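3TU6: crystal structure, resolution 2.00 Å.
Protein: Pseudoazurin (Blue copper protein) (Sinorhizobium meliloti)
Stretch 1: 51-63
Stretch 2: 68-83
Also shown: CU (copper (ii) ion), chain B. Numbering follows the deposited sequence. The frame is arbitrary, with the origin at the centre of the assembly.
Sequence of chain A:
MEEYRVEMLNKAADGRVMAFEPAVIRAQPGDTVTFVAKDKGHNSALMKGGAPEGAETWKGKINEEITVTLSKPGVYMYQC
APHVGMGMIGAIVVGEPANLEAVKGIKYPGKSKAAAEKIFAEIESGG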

# COMPACT_ATOMS: atom_id res chain seq x y z
N ALA A 51 -9.51 -2.61 2.35
CA ALA A 51 -9.77 -1.28 2.90
C ALA A 51 -10.93 -1.34 3.90
O ALA A 51 -11.73 -2.27 3.85
CB ALA A 51 -10.08 -0.30 1.79
N PRO A 52 -11.01 -0.35 4.80
CA PRO A 52 -12.13 -0.33 5.75
C PRO A 52 -13.46 -0.08 5.04
O PRO A 52 -13.50 0.53 3.97
CB PRO A 52 -11.78 0.84 6.69
CG PRO A 52 -10.85 1.69 5.92
CD PRO A 52 -10.09 0.78 5.00
N GLU A 53 -14.55 -0.56 5.64
CA GLU A 53 -15.88 -0.47 5.04
C GLU A 53 -16.26 0.98 4.77
O GLU A 53 -16.04 1.86 5.60
CB GLU A 53 -16.93 -1.13 5.95
CG GLU A 53 -16.77 -2.64 6.08
CD GLU A 53 -17.84 -3.28 6.94
OE1 GLU A 53 -18.56 -2.55 7.67
OE2 GLU A 53 -17.97 -4.52 6.91
N GLY A 54 -16.82 1.23 3.58
CA GLY A 54 -17.27 2.56 3.18
C GLY A 54 -16.17 3.48 2.67
O GLY A 54 -16.43 4.66 2.41
N ALA A 55 -14.96 2.96 2.51
CA ALA A 55 -13.82 3.76 2.06
C ALA A 55 -13.81 3.87 0.54
O ALA A 55 -14.25 2.96 -0.16
CB ALA A 55 -12.52 3.16 2.55
N GLU A 56 -13.29 4.99 0.03
CA GLU A 56 -13.14 5.19 -1.41
C GLU A 56 -11.96 4.36 -1.91
O GLU A 56 -10.89 4.35 -1.31
CB GLU A 56 -12.91 6.66 -1.73
CG GLU A 56 -14.12 7.55 -1.49
CD GLU A 56 -13.95 8.95 -2.07
OE1 GLU A 56 -14.98 9.58 -2.38
OE2 GLU A 56 -12.80 9.41 -2.20
N THR A 57 -12.18 3.65 -3.02
CA THR A 57 -11.15 2.80 -3.62
C THR A 57 -10.42 3.55 -4.73
O THR A 57 -10.83 4.64 -5.12
CB THR A 57 -11.76 1.52 -4.21
OG1 THR A 57 -12.54 1.84 -5.37
CG2 THR A 57 -12.64 0.81 -3.18
N TRP A 58 -9.34 2.95 -5.23
CA TRP A 58 -8.62 3.51 -6.37
C TRP A 58 -7.99 2.42 -7.22
O TRP A 58 -7.67 1.33 -6.74
CB TRP A 58 -7.56 4.52 -5.91
CG TRP A 58 -6.35 3.92 -5.25
CD1 TRP A 58 -5.20 3.53 -5.87
CD2 TRP A 58 -6.16 3.67 -3.85
NE1 TRP A 58 -4.31 3.04 -4.94
CE2 TRP A 58 -4.87 3.12 -3.70
CE3 TRP A 58 -6.96 3.86 -2.72
CZ2 TRP A 58 -4.36 2.75 -2.45
CZ3 TRP A 58 -6.45 3.49 -1.48
CH2 TRP A 58 -5.16 2.94 -1.36
N LYS A 59 -7.81 2.73 -8.50
CA LYS A 59 -7.21 1.82 -9.46
C LYS A 59 -6.41 2.63 -10.48
O LYS A 59 -6.91 2.99 -11.54
CB LYS A 59 -8.30 0.98 -10.15
CG LYS A 59 -7.77 -0.11 -11.07
CD LYS A 59 -8.90 -0.91 -11.71
CE LYS A 59 -9.57 -1.86 -10.73
NZ LYS A 59 -10.67 -2.64 -11.37
N GLY A 60 -5.16 2.93 -10.13
CA GLY A 60 -4.30 3.74 -10.97
C GLY A 60 -3.84 3.01 -12.22
O GLY A 60 -3.66 1.80 -12.20
N LYS A 61 -3.65 3.76 -13.30
CA LYS A 61 -3.11 3.21 -14.54
C LYS A 61 -1.59 3.07 -14.41
O LYS A 61 -0.99 3.59 -13.46
CB LYS A 61 -3.45 4.10 -15.73
CG LYS A 61 -4.95 4.30 -15.97
CD LYS A 61 -5.63 3.03 -16.44
CE LYS A 61 -7.10 3.26 -16.75
NZ LYS A 61 -7.89 3.64 -15.54
N ILE A 62 -0.98 2.37 -15.36
CA ILE A 62 0.47 2.16 -15.35
C ILE A 62 1.18 3.51 -15.54
O ILE A 62 0.85 4.27 -16.45
CB ILE A 62 0.92 1.18 -16.46
CG1 ILE A 62 0.38 -0.23 -16.19
CG2 ILE A 62 2.45 1.14 -16.57
CD1 ILE A 62 1.03 -0.94 -15.02
N ASN A 63 2.13 3.79 -14.65
CA ASN A 63 2.87 5.07 -14.62
C ASN A 63 2.03 6.29 -14.23
O ASN A 63 2.52 7.43 -14.29
CB ASN A 63 3.59 5.33 -15.94
CG ASN A 63 4.48 4.18 -16.37
OD1 ASN A 63 5.00 3.44 -15.53
ND2 ASN A 63 4.68 4.04 -17.67
N VAL A 68 -4.37 9.69 -3.79
CA VAL A 68 -5.53 9.09 -3.14
C VAL A 68 -5.91 9.84 -1.87
O VAL A 68 -5.05 10.35 -1.15
CB VAL A 68 -5.29 7.59 -2.81
CG1 VAL A 68 -4.91 6.83 -4.07
CG2 VAL A 68 -4.23 7.43 -1.74
N THR A 69 -7.22 9.91 -1.60
CA THR A 69 -7.75 10.51 -0.39
C THR A 69 -7.97 9.43 0.66
O THR A 69 -8.33 8.30 0.33
CB THR A 69 -9.09 11.22 -0.66
OG1 THR A 69 -10.03 10.28 -1.21
CG2 THR A 69 -8.90 12.37 -1.64
N LEU A 70 -7.75 9.78 1.93
CA LEU A 70 -7.82 8.82 3.03
C LEU A 70 -8.70 9.35 4.16
O LEU A 70 -8.21 9.68 5.24
CB LEU A 70 -6.41 8.53 3.54
CG LEU A 70 -5.42 7.96 2.53
CD1 LEU A 70 -4.00 8.03 3.07
CD2 LEU A 70 -5.79 6.53 2.15
N SER A 71 -10.00 9.41 3.90
CA SER A 71 -10.96 9.98 4.86
C SER A 71 -11.23 9.04 6.03
O SER A 71 -11.16 9.46 7.19
CB SER A 71 -12.28 10.33 4.16
OG SER A 71 -12.10 11.42 3.27
N LYS A 72 -11.55 7.79 5.74
CA LYS A 72 -11.91 6.82 6.78
C LYS A 72 -10.66 6.19 7.39
O LYS A 72 -9.72 5.85 6.66
CB LYS A 72 -12.83 5.73 6.22
CG LYS A 72 -14.14 6.27 5.66
CD LYS A 72 -15.21 5.18 5.57
CE LYS A 72 -15.90 4.95 6.91
NZ LYS A 72 -16.78 6.10 7.30
N PRO A 73 -10.64 6.02 8.73
CA PRO A 73 -9.48 5.41 9.38
C PRO A 73 -9.42 3.90 9.18
O PRO A 73 -10.45 3.25 9.00
CB PRO A 73 -9.70 5.75 10.86
CG PRO A 73 -11.16 5.87 11.00
CD PRO A 73 -11.67 6.42 9.70
N GLY A 74 -8.20 3.35 9.20
CA GLY A 74 -7.98 1.92 9.02
C GLY A 74 -6.76 1.63 8.17
O GLY A 74 -6.00 2.54 7.82
N VAL A 75 -6.56 0.35 7.86
CA VAL A 75 -5.45 -0.09 7.02
C VAL A 75 -5.92 -0.25 5.58
O VAL A 75 -6.93 -0.90 5.32
CB VAL A 75 -4.87 -1.42 7.52
CG1 VAL A 75 -3.67 -1.82 6.67
CG2 VAL A 75 -4.49 -1.33 8.99
N TYR A 76 -5.17 0.35 4.66
CA TYR A 76 -5.43 0.24 3.23
C TYR A 76 -4.33 -0.61 2.59
O TYR A 76 -3.17 -0.21 2.57
CB TYR A 76 -5.45 1.62 2.58
CG TYR A 76 -6.60 2.51 3.01
CD1 TYR A 76 -6.65 3.07 4.29
CD2 TYR A 76 -7.64 2.81 2.13
CE1 TYR A 76 -7.70 3.89 4.68
CE2 TYR A 76 -8.69 3.62 2.51
CZ TYR A 76 -8.72 4.16 3.78
OH TYR A 76 -9.77 4.97 4.16
N MET A 77 -4.70 -1.79 2.09
CA MET A 77 -3.75 -2.68 1.40
C MET A 77 -3.89 -2.51 -0.10
O MET A 77 -4.97 -2.74 -0.66
CB MET A 77 -4.00 -4.14 1.78
CG MET A 77 -3.89 -4.43 3.27
SD MET A 77 -2.26 -4.11 3.97
CE MET A 77 -1.26 -5.33 3.11
N TYR A 78 -2.80 -2.11 -0.75
CA TYR A 78 -2.79 -1.85 -2.19
C TYR A 78 -1.66 -2.63 -2.87
O TYR A 78 -0.76 -3.13 -2.20
CB TYR A 78 -2.67 -0.35 -2.47
CG TYR A 78 -1.34 0.26 -2.06
CD1 TYR A 78 -0.27 0.28 -2.95
CD2 TYR A 78 -1.16 0.81 -0.80
CE1 TYR A 78 0.95 0.82 -2.58
CE2 TYR A 78 0.06 1.37 -0.43
CZ TYR A 78 1.11 1.38 -1.33
OH TYR A 78 2.32 1.93 -0.98
N GLN A 79 -1.72 -2.71 -4.20
CA GLN A 79 -0.78 -3.54 -4.96
C GLN A 79 -0.37 -2.91 -6.28
O GLN A 79 -1.01 -1.97 -6.77
CB GLN A 79 -1.41 -4.90 -5.23
CG GLN A 79 -2.63 -4.85 -6.16
CD GLN A 79 -3.19 -6.23 -6.47
OE1 GLN A 79 -3.32 -7.08 -5.59
NE2 GLN A 79 -3.54 -6.45 -7.73
N CYS A 80 0.70 -3.45 -6.86
CA CYS A 80 1.06 -3.21 -8.25
C CYS A 80 0.65 -4.45 -9.04
O CYS A 80 1.17 -5.54 -8.79
CB CYS A 80 2.57 -2.98 -8.39
SG CYS A 80 3.14 -2.87 -10.10
N ALA A 81 -0.27 -4.29 -9.99
CA ALA A 81 -0.82 -5.42 -10.73
C ALA A 81 0.25 -6.24 -11.47
O ALA A 81 0.26 -7.47 -11.36
CB ALA A 81 -1.91 -4.96 -11.69
N PRO A 82 1.13 -5.57 -12.22
CA PRO A 82 2.23 -6.29 -12.89
C PRO A 82 3.14 -7.10 -11.96
O PRO A 82 3.58 -8.19 -12.35
CB PRO A 82 3.02 -5.17 -13.56
CG PRO A 82 2.02 -4.12 -13.84
CD PRO A 82 1.02 -4.18 -12.72
N HIS A 83 3.42 -6.59 -10.76
CA HIS A 83 4.43 -7.19 -9.89
C HIS A 83 3.91 -7.69 -8.54
O HIS A 83 4.70 -8.00 -7.65
CB HIS A 83 5.57 -6.19 -9.67
CG HIS A 83 6.13 -5.63 -10.94
ND1 HIS A 83 6.02 -4.29 -11.27
CD2 HIS A 83 6.79 -6.21 -11.97
CE1 HIS A 83 6.59 -4.08 -12.44
NE2 HIS A 83 7.07 -5.23 -12.88
CU CU B . 5.37 -2.77 -10.02

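The contact between residues 51-63 and 68-83 of pseudoazurin is chiefly apolar packing, in which an irregular segment lays a proline and a tryptophan against two strand segments and the loop between them; together the two sides bury 714 Å², and no clear hydrogen bond crosses between them. Trp 58 contributes most, with 126 Å² covered by the other stretch. Its CA-to-CB bond points toward that stretch, and chi1 of 73° (p) with chi2 of 90° lays the indole among three residues. Over one face sits Val 68, whose CG1 lies 3.4 Å from Trp 58 CD2 and 3.5 Å from the centroid of the five-membered ring, 15° off the normal, a CH-pi contact. At the indole edge, Trp 58 CZ3 comes within 3.9 Å of Tyr 76 CD2. Trp 58 CZ2 also lies 3.5 Å from Tyr 78 CB. A broad, flat side chain suits this place because it can meet all three residues at once, while Trp 58 NE1 is satisfied by a hydrogen bond elsewhere in the structure. Tyr 78 starts toward the first stretch, but the end of its side chain leads away, so its CB makes the close approach to the indole.

Tyr 76 is the second centre. With chi1 of -67° (m), its ring packs against Ala 51, Pro 52 and Ala 55, and Pro 52 covers one face: Pro 52 CD stands 3.9 Å from the ring centroid, only 12° off the normal, in a second CH-pi contact. Ala 51 CB packs 4.0 Å from Tyr 76 CD2 and Ala 55 CB 3.9 Å from Tyr 76 CE2; these short methyl groups fit close to the ring. The phenol oxygen is buried without losing a polar partner, since Tyr 76 OH donates to Lys 72 O at 2.7 Å within its own stretch, tying the ring tip to the loop before the strand.

The proline ring also rests on backbone, with Pro 52 CG 3.5 Å from Pro 73 O and Pro 52 CD 3.6 Å from Val 75 O. Gly 74 leaves room for it: an ideal CB there would lie 3.0 Å from Pro 52 CG, a clash, and the local backbone angles call for glycine in any case. Pro 52 to Ala 55 form a type II beta turn, closed by Ala 55 N to Pro 52 O at 3.2 Å; Gly 54 takes the positive phi (81°) that favours glycine. Lys 72 lays its aliphatic chain along this turn, its CD 3.4 Å from Gly 54 O and its CE 3.4 Å from Glu 53 O.

Toward the exposed margin, the extended Glu 56 side chain brings OE2 to 3.1 Å from Thr 69 OG1. A separate small apolar contact joins Ile 62 CD1 to Pro 82 CG at 3.5 Å. In sequence, Pro 82 falls between two of the copper ligands: Cys 80 SG binds CU at 2.2 Å and His 83 ND1 binds CU at 2.1 Å, with two more atoms from elsewhere in the structure.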